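Local coordinates for uncharacterized NTF2-like protein (Mesorhizobium loti, PDB 3FH1) that is of unknown function but adopts the NTF2-like fold of the SnoaL-like family, whose curved sheet and helices commonly enclose a pocket for small molecules, at residues A[28-33]-A[71-76]; A[46-51]-A[64-69]; A[79-84]-A[97-102]. All blocks are in the same frame, centred on the assembly; numbering follows the deposited sequence. Where two conformers were deposited one is given.

Interaction 1. Residues A[28-33]-A[71-76]; sequences DVFQLH and SAIATQ
F30 brings ring atoms CD1 and CE1 up to A74 and I73, both met obliquely: CD1 approaches A74 CB at 3.9 Å, and CE1 lies near I73 CG2. From the same helical turn V29 adds its CG1 branch, 3.8 Å from A74 CB. Because this branch stands anti to the backbone N (chi1 161°), it also covers the centre of one face of the F30 ring. The methyl of A74 thus rests against a valine branch and a phenylalanine ring that both come from helix 16-31, which meets helix 63-75 here close to both C-terminal ends. H33 closes the contact on its polar side. It is the C-prime residue of a Schellman motif, with positive phi, that ends helix 16-31. Its ring edge carries the bond: ND1 donates to A74 O at 2.7 Å, the acceptor lying almost in the ring plane, although the N-H...O angle of 146° leaves the bond bent. F26 and W70 each pair edge-to-face with F30. Chemically, the contact divides into a buried apolar part and an exposed polar edge, where the bond to A74 O requires the proton on ND1 of H33.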
# COMPACT_ATOMS: atom_id res chain seq x y z
N ASP A 28 -11.68 -10.19 10.03
CA ASP A 28 -12.82 -10.46 10.91
C ASP A 28 -12.54 -9.97 12.32
O ASP A 28 -13.46 -9.57 13.00
CB ASP A 28 -13.15 -11.94 11.00
CG ASP A 28 -13.92 -12.46 9.81
OD1 ASP A 28 -14.42 -11.65 9.00
OD2 ASP A 28 -14.01 -13.71 9.70
N VAL A 29 -11.28 -9.96 12.75
CA VAL A 29 -10.98 -9.45 14.10
C VAL A 29 -11.53 -8.03 14.24
O VAL A 29 -12.12 -7.67 15.26
CB VAL A 29 -9.46 -9.46 14.38
CG1 VAL A 29 -9.11 -8.50 15.58
CG2 VAL A 29 -8.96 -10.90 14.58
N PHE A 30 -11.35 -7.24 13.20
CA PHE A 30 -11.74 -5.83 13.23
C PHE A 30 -13.21 -5.65 12.99
O PHE A 30 -13.83 -4.80 13.62
CB PHE A 30 -10.85 -5.00 12.29
CG PHE A 30 -9.43 -5.14 12.64
CD1 PHE A 30 -8.87 -4.38 13.64
CD2 PHE A 30 -8.67 -6.13 12.06
CE1 PHE A 30 -7.56 -4.59 14.03
CE2 PHE A 30 -7.36 -6.34 12.48
CZ PHE A 30 -6.83 -5.55 13.44
N GLN A 31 -13.75 -6.41 12.06
CA GLN A 31 -15.19 -6.31 11.74
C GLN A 31 -16.06 -6.77 12.89
O GLN A 31 -17.12 -6.17 13.14
CB GLN A 31 -15.49 -7.14 10.51
CG GLN A 31 -14.78 -6.64 9.24
CD GLN A 31 -15.17 -5.21 8.88
OE1 GLN A 31 -16.35 -4.91 8.64
NE2 GLN A 31 -14.20 -4.32 8.86
N LEU A 32 -15.62 -7.80 13.62
CA LEU A 32 -16.35 -8.35 14.75
C LEU A 32 -15.91 -7.76 16.09
O LEU A 32 -16.47 -8.10 17.12
CB LEU A 32 -16.17 -9.87 14.78
CG LEU A 32 -16.64 -10.59 13.51
CD1 LEU A 32 -16.34 -12.07 13.67
CD2 LEU A 32 -18.11 -10.37 13.24
N HIS A 33 -14.95 -6.85 16.07
CA HIS A 33 -14.36 -6.26 17.28
C HIS A 33 -13.99 -7.36 18.28
O HIS A 33 -14.34 -7.29 19.48
CB HIS A 33 -15.28 -5.22 17.89
CG HIS A 33 -15.64 -4.14 16.94
ND1 HIS A 33 -14.80 -3.07 16.69
CD2 HIS A 33 -16.74 -3.95 16.18
CE1 HIS A 33 -15.38 -2.27 15.80
NE2 HIS A 33 -16.56 -2.79 15.48
N SER A 71 -5.36 -5.53 19.17
CA SER A 71 -6.48 -5.76 20.11
C SER A 71 -7.11 -4.45 20.56
O SER A 71 -8.33 -4.32 20.68
CB SER A 71 -6.00 -6.57 21.32
OG SER A 71 -5.56 -7.85 20.93
N ALA A 72 -6.27 -3.48 20.84
CA ALA A 72 -6.75 -2.19 21.29
C ALA A 72 -7.52 -1.53 20.14
O ALA A 72 -8.56 -0.91 20.36
CB ALA A 72 -5.58 -1.30 21.73
N ILE A 73 -6.95 -1.60 18.95
CA ILE A 73 -7.56 -1.00 17.74
C ILE A 73 -8.93 -1.62 17.52
O ILE A 73 -9.90 -0.90 17.30
CB ILE A 73 -6.68 -1.10 16.49
CG1 ILE A 73 -5.46 -0.17 16.65
CG2 ILE A 73 -7.50 -0.73 15.19
CD1 ILE A 73 -4.36 -0.41 15.63
N ALA A 74 -9.00 -2.94 17.61
CA ALA A 74 -10.23 -3.70 17.33
C ALA A 74 -11.35 -3.44 18.31
O ALA A 74 -12.51 -3.68 17.99
CB ALA A 74 -9.96 -5.21 17.30
N THR A 75 -10.99 -3.04 19.51
CA THR A 75 -11.97 -2.89 20.57
C THR A 75 -12.17 -1.45 21.04
O THR A 75 -12.88 -1.22 22.03
CB THR A 75 -11.60 -3.79 21.80
OG1 THR A 75 -10.34 -3.38 22.33
CG2 THR A 75 -11.58 -5.25 21.40
N GLN A 76 -11.61 -0.46 20.34
CA GLN A 76 -11.77 0.94 20.75
C GLN A 76 -13.20 1.40 20.47
O GLN A 76 -13.62 1.43 19.31
CB GLN A 76 -10.76 1.83 20.00
CG GLN A 76 -10.76 3.31 20.41
CD GLN A 76 -10.39 3.53 21.86
OE1 GLN A 76 -9.72 2.70 22.49
NE2 GLN A 76 -10.81 4.66 22.41

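Interaction 2. Residues A[46-51]-A[64-69]; sequences CVIENT and QACVQL
C66 is the central knob that helix 63-75 offers to strand 46-49. Its SG, anti to the carbonyl carbon (chi1 -66°), reaches into the hollow between C46 and I48, two residues on the same face of the strand. There it lies 3.4 Å from C46 O and 3.7 Å from I48 CG1, with C46 CB and C46 SG bordering the hollow at longer range. The sulfurs stand 4.0 Å apart, C46 SG to C66 SG, too far for a disulfide. I48 is the strand's main bump: its CD1 pushes against C66 CB at 3.7 Å and also reaches L69 CD2 at 4.0 Å, filling the groove between these residues one helical turn apart. L69 in turn sends CD2 over I48 and on to N50; in one of two deposited conformers, N50 ND2 lies 4.0 Å from L69 CD2. An alanine in place of I48 would probably open a gap between strand and helix, the C66 sulfur losing CG1 and CD1 and the L69 methyl losing CD1 and CG2 as neighbours. The amide oxygen of N50 serves other partners: OD1 accepts a bond from T51 N, which comes from above the carbonyl plane, and another from an unidentified bound molecule, probably from the crystallisation liquor. Strand and helix axes cross at 48°, with a closest approach of 8.1 Å. Around them, I42 of strand 42-43 touches C66, H60 of strand 59-61 touches L69, and strand 46-49 is bonded through its backbone to strands 59-61 and 119-127.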
# COMPACT_ATOMS: atom_id res chain seq x y z
N CYS A 46 6.77 -11.24 14.45
CA CYS A 46 5.97 -10.28 13.63
C CYS A 46 6.36 -8.81 13.91
O CYS A 46 6.58 -8.46 15.05
CB CYS A 46 4.51 -10.44 13.90
SG CYS A 46 3.43 -9.56 12.74
N VAL A 47 6.42 -7.99 12.86
CA VAL A 47 6.67 -6.57 12.99
C VAL A 47 5.51 -5.80 12.34
O VAL A 47 5.13 -6.10 11.21
CB VAL A 47 7.97 -6.17 12.31
CG1 VAL A 47 8.20 -4.64 12.26
CG2 VAL A 47 9.15 -6.83 13.04
N ILE A 48 5.00 -4.79 13.03
CA ILE A 48 4.08 -3.82 12.46
C ILE A 48 4.87 -2.50 12.28
O ILE A 48 5.55 -2.03 13.21
CB ILE A 48 2.89 -3.58 13.39
CG1 ILE A 48 2.04 -4.84 13.47
CG2 ILE A 48 2.03 -2.37 12.89
CD1 ILE A 48 0.97 -4.74 14.61
N GLU A 49 4.73 -1.89 11.10
CA GLU A 49 5.21 -0.52 10.86
C GLU A 49 3.92 0.26 10.80
O GLU A 49 3.19 0.20 9.83
CB GLU A 49 6.05 -0.43 9.61
CG GLU A 49 7.34 -1.23 9.73
CD GLU A 49 8.29 -1.05 8.58
OE1 GLU A 49 7.96 -0.37 7.58
OE2 GLU A 49 9.41 -1.65 8.68
N ASN A 50 3.58 0.94 11.89
CA ASN A 50 2.26 1.58 11.97
C ASN A 50 2.20 2.85 11.11
O ASN A 50 3.21 3.41 10.67
CB ASN A 50 1.86 1.87 13.43
CG ASN A 50 0.31 1.99 13.66
OD1 ASN A 50 -0.55 1.68 12.81
ND2 ASN A 50 -0.04 2.43 14.88
N THR A 51 0.98 3.33 10.96
CA THR A 51 0.62 4.42 10.05
C THR A 51 1.17 5.76 10.44
O THR A 51 1.30 6.65 9.60
CB THR A 51 -0.90 4.58 9.97
OG1 THR A 51 -1.41 4.79 11.31
CG2 THR A 51 -1.61 3.38 9.33
N GLN A 64 3.64 -10.31 21.11
CA GLN A 64 2.93 -9.65 22.19
C GLN A 64 2.54 -8.22 21.84
O GLN A 64 1.38 -7.79 22.03
CB GLN A 64 3.79 -9.69 23.45
CG GLN A 64 3.15 -9.07 24.64
CD GLN A 64 4.08 -9.06 25.84
OE1 GLN A 64 5.14 -8.39 25.83
NE2 GLN A 64 3.68 -9.74 26.88
N ALA A 65 3.53 -7.45 21.38
CA ALA A 65 3.32 -6.04 20.99
C ALA A 65 2.28 -5.93 19.86
O ALA A 65 1.47 -5.01 19.85
CB ALA A 65 4.63 -5.40 20.55
N CYS A 66 2.37 -6.85 18.90
CA CYS A 66 1.47 -6.80 17.74
C CYS A 66 0.06 -7.15 18.17
O CYS A 66 -0.87 -6.45 17.81
CB CYS A 66 1.95 -7.71 16.64
SG CYS A 66 3.52 -7.15 15.94
N VAL A 67 -0.11 -8.20 18.97
CA VAL A 67 -1.44 -8.53 19.56
C VAL A 67 -1.99 -7.37 20.38
O VAL A 67 -3.16 -6.98 20.22
CB VAL A 67 -1.44 -9.83 20.42
CG1 VAL A 67 -2.79 -9.96 21.19
CG2 VAL A 67 -1.14 -11.08 19.48
N GLN A 68 -1.15 -6.75 21.21
CA GLN A 68 -1.65 -5.68 22.07
C GLN A 68 -2.18 -4.52 21.22
O GLN A 68 -3.24 -3.97 21.53
CB GLN A 68 -0.58 -5.19 23.01
CG GLN A 68 -1.05 -4.18 24.04
CD GLN A 68 0.04 -3.94 25.11
OE1 GLN A 68 0.65 -4.89 25.64
NE2 GLN A 68 0.30 -2.67 25.40
N LEU A 69 -1.43 -4.13 20.19
CA LEU A 69 -1.80 -2.99 19.37
C LEU A 69 -3.07 -3.27 18.60
O LEU A 69 -4.03 -2.51 18.66
CB LEU A 69 -0.70 -2.58 18.42
CG LEU A 69 -1.00 -1.40 17.43
CD1 LEU A 69 -1.15 -0.14 18.16
CD2 LEU A 69 0.05 -1.28 16.35

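Interaction 3. Residues A[79-84]-A[97-102]; sequences TRFDLE and WRYWMA
Strands 80-89 and 92-100 run antiparallel, their short segments inclined at 165°, with R80-W100 and D82-R98 as hydrogen-bonded pairs and F81-Y99 as a non-hydrogen-bonded pair between them. They form a beta hairpin in the curved sheet of the NTF2-like fold. On one face F81, W97 and Y99 make an aromatic cluster. F81 turns its edge to the face of the W97 six-membered ring, with the planes at 90°, while Y99 CD1 sits over the rim of one F81 face, 3.4 Å from F81 CZ. W97 NE1 is hydrogen-bonded to N111 OD1. On the other face, in one of two deposited conformers, the guanidinium of R80 lies flat on W100 in a cation-pi stack, its CZ 3.5 Å from the centroid of the five-membered ring. The extended chain from CG to NE runs beside the indole. R98, also on this face, forms a salt bridge with D56 of the second subunit, so the hairpin contributes to the dimer contact. A bond at its edge is likely to limit the indole's rotation: W100 NE1 donates to D82 OD2 at 2.8 Å, nearly in the ring plane but from above the carboxylate plane.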
# COMPACT_ATOMS: atom_id res chain seq x y z
N THR A 79 -15.27 3.22 17.04
CA THR A 79 -14.41 3.14 15.86
C THR A 79 -14.73 1.87 15.09
O THR A 79 -15.21 0.88 15.65
CB THR A 79 -12.95 3.12 16.24
OG1 THR A 79 -12.66 1.89 16.91
CG2 THR A 79 -12.60 4.29 17.14
N ARG A 80 -14.48 1.91 13.78
CA ARG A 80 -14.71 0.77 12.90
C ARG A 80 -13.90 0.91 11.62
O ARG A 80 -13.28 1.95 11.37
CB ARG A 80 -16.20 0.64 12.54
CG ARG A 80 -16.69 1.58 11.42
CD ARG A 80 -18.20 1.48 11.19
NE ARG A 80 -18.65 2.36 10.11
CZ ARG A 80 -19.03 3.64 10.27
NH1 ARG A 80 -19.03 4.22 11.47
NH2 ARG A 80 -19.41 4.34 9.21
N PHE A 81 -13.90 -0.15 10.83
CA PHE A 81 -13.28 -0.13 9.51
C PHE A 81 -14.26 -0.60 8.45
O PHE A 81 -15.01 -1.55 8.68
CB PHE A 81 -12.08 -1.08 9.41
CG PHE A 81 -10.87 -0.67 10.22
CD1 PHE A 81 -10.76 -1.01 11.56
CD2 PHE A 81 -9.82 -0.01 9.63
CE1 PHE A 81 -9.61 -0.63 12.30
CE2 PHE A 81 -8.70 0.35 10.36
CZ PHE A 81 -8.62 0.02 11.71
N ASP A 82 -14.26 0.07 7.29
CA ASP A 82 -14.86 -0.45 6.09
C ASP A 82 -13.73 -0.99 5.24
O ASP A 82 -12.69 -0.35 5.06
CB ASP A 82 -15.56 0.62 5.29
CG ASP A 82 -16.73 1.24 6.00
OD1 ASP A 82 -17.37 0.55 6.80
OD2 ASP A 82 -17.00 2.42 5.74
N LEU A 83 -13.91 -2.19 4.73
CA LEU A 83 -12.96 -2.81 3.81
C LEU A 83 -13.27 -2.35 2.40
O LEU A 83 -14.39 -2.53 1.89
CB LEU A 83 -13.06 -4.32 3.87
CG LEU A 83 -12.64 -4.90 5.22
CD1 LEU A 83 -12.99 -6.38 5.33
CD2 LEU A 83 -11.12 -4.70 5.42
N GLU A 84 -12.26 -1.80 1.74
CA GLU A 84 -12.38 -1.39 0.36
C GLU A 84 -12.00 -2.53 -0.59
O GLU A 84 -12.74 -2.84 -1.54
CB GLU A 84 -11.55 -0.15 0.05
CG GLU A 84 -12.03 1.08 0.76
CD GLU A 84 -11.18 2.32 0.43
OE1 GLU A 84 -10.10 2.16 -0.18
OE2 GLU A 84 -11.60 3.43 0.79
N TRP A 97 -8.67 0.09 3.19
CA TRP A 97 -9.70 0.34 4.17
C TRP A 97 -10.01 1.80 4.39
O TRP A 97 -9.26 2.69 3.99
CB TRP A 97 -9.33 -0.33 5.52
CG TRP A 97 -7.94 -0.09 5.98
CD1 TRP A 97 -6.92 -1.01 5.94
CD2 TRP A 97 -7.39 1.06 6.65
NE1 TRP A 97 -5.78 -0.49 6.47
CE2 TRP A 97 -6.03 0.77 6.93
CE3 TRP A 97 -7.89 2.31 7.03
CZ2 TRP A 97 -5.18 1.69 7.56
CZ3 TRP A 97 -7.05 3.21 7.63
CH2 TRP A 97 -5.74 2.89 7.91
N ARG A 98 -11.15 2.05 5.03
CA ARG A 98 -11.53 3.35 5.56
C ARG A 98 -11.76 3.16 7.06
O ARG A 98 -12.55 2.29 7.47
CB ARG A 98 -12.79 3.89 4.90
CG ARG A 98 -13.21 5.20 5.53
CD ARG A 98 -14.42 5.81 4.88
NE ARG A 98 -14.32 6.04 3.44
CZ ARG A 98 -13.91 7.19 2.93
NH1 ARG A 98 -13.54 8.18 3.73
NH2 ARG A 98 -13.88 7.36 1.62
N TYR A 99 -11.02 3.92 7.85
CA TYR A 99 -11.13 3.88 9.32
C TYR A 99 -12.01 5.03 9.78
O TYR A 99 -11.78 6.19 9.41
CB TYR A 99 -9.72 4.01 9.92
CG TYR A 99 -9.69 4.07 11.43
CD1 TYR A 99 -10.13 3.02 12.17
CD2 TYR A 99 -9.14 5.18 12.10
CE1 TYR A 99 -10.08 3.04 13.55
CE2 TYR A 99 -9.11 5.22 13.51
CZ TYR A 99 -9.56 4.13 14.22
OH TYR A 99 -9.53 4.11 15.62
N TRP A 100 -12.99 4.70 10.63
CA TRP A 100 -13.91 5.66 11.21
C TRP A 100 -13.55 5.85 12.66
O TRP A 100 -13.46 4.89 13.42
CB TRP A 100 -15.36 5.18 11.10
CG TRP A 100 -15.84 5.07 9.72
CD1 TRP A 100 -15.73 3.99 8.88
CD2 TRP A 100 -16.56 6.06 9.00
NE1 TRP A 100 -16.32 4.27 7.68
CE2 TRP A 100 -16.83 5.54 7.72
CE3 TRP A 100 -16.98 7.36 9.30
CZ2 TRP A 100 -17.53 6.25 6.75
CZ3 TRP A 100 -17.66 8.06 8.33
CH2 TRP A 100 -17.95 7.50 7.08
N MSE A 101 -13.34 7.11 13.02
CA MSE A 101 -12.90 7.51 14.34
C MSE A 101 -14.09 7.89 15.22
O MSE A 101 -15.17 8.17 14.73
CB MSE A 101 -11.95 8.68 14.22
CG MSE A 101 -10.58 8.28 13.76
SE MSE A 101 -9.65 9.78 12.94
CE MSE A 101 -10.25 9.51 11.27
N ALA A 102 -13.87 7.86 16.53
CA ALA A 102 -14.93 8.17 17.50
C ALA A 102 -15.52 9.55 17.31
O ALA A 102 -16.69 9.74 17.61
CB ALA A 102 -14.43 7.98 18.93
O HOH W 1 -9.26 1.90 16.94

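How the interactions relate
The three contacts tie together helices and sheet of one domain. Interactions 1 and 2, with centres about 14 Å apart, share helix 63-75, which rests at one end on strand 46-49 and at the other on helix 16-31. Interactions 1 and 3, with centres about 11 Å apart, touch directly: I73 CG2 packs on F81 CE1 at 3.6 Å, and Q31 NE2 probably donates to F81 O at 2.9 Å. Interactions 2 and 3 do not touch but reach the same sheet. Side chains of F30, N50 and W97, one from each contact, lie about 3 to 4 Å from unidentified bound ligand, probably from the crystallisation liquor, which is consistent with, but does not prove, a shared pocket.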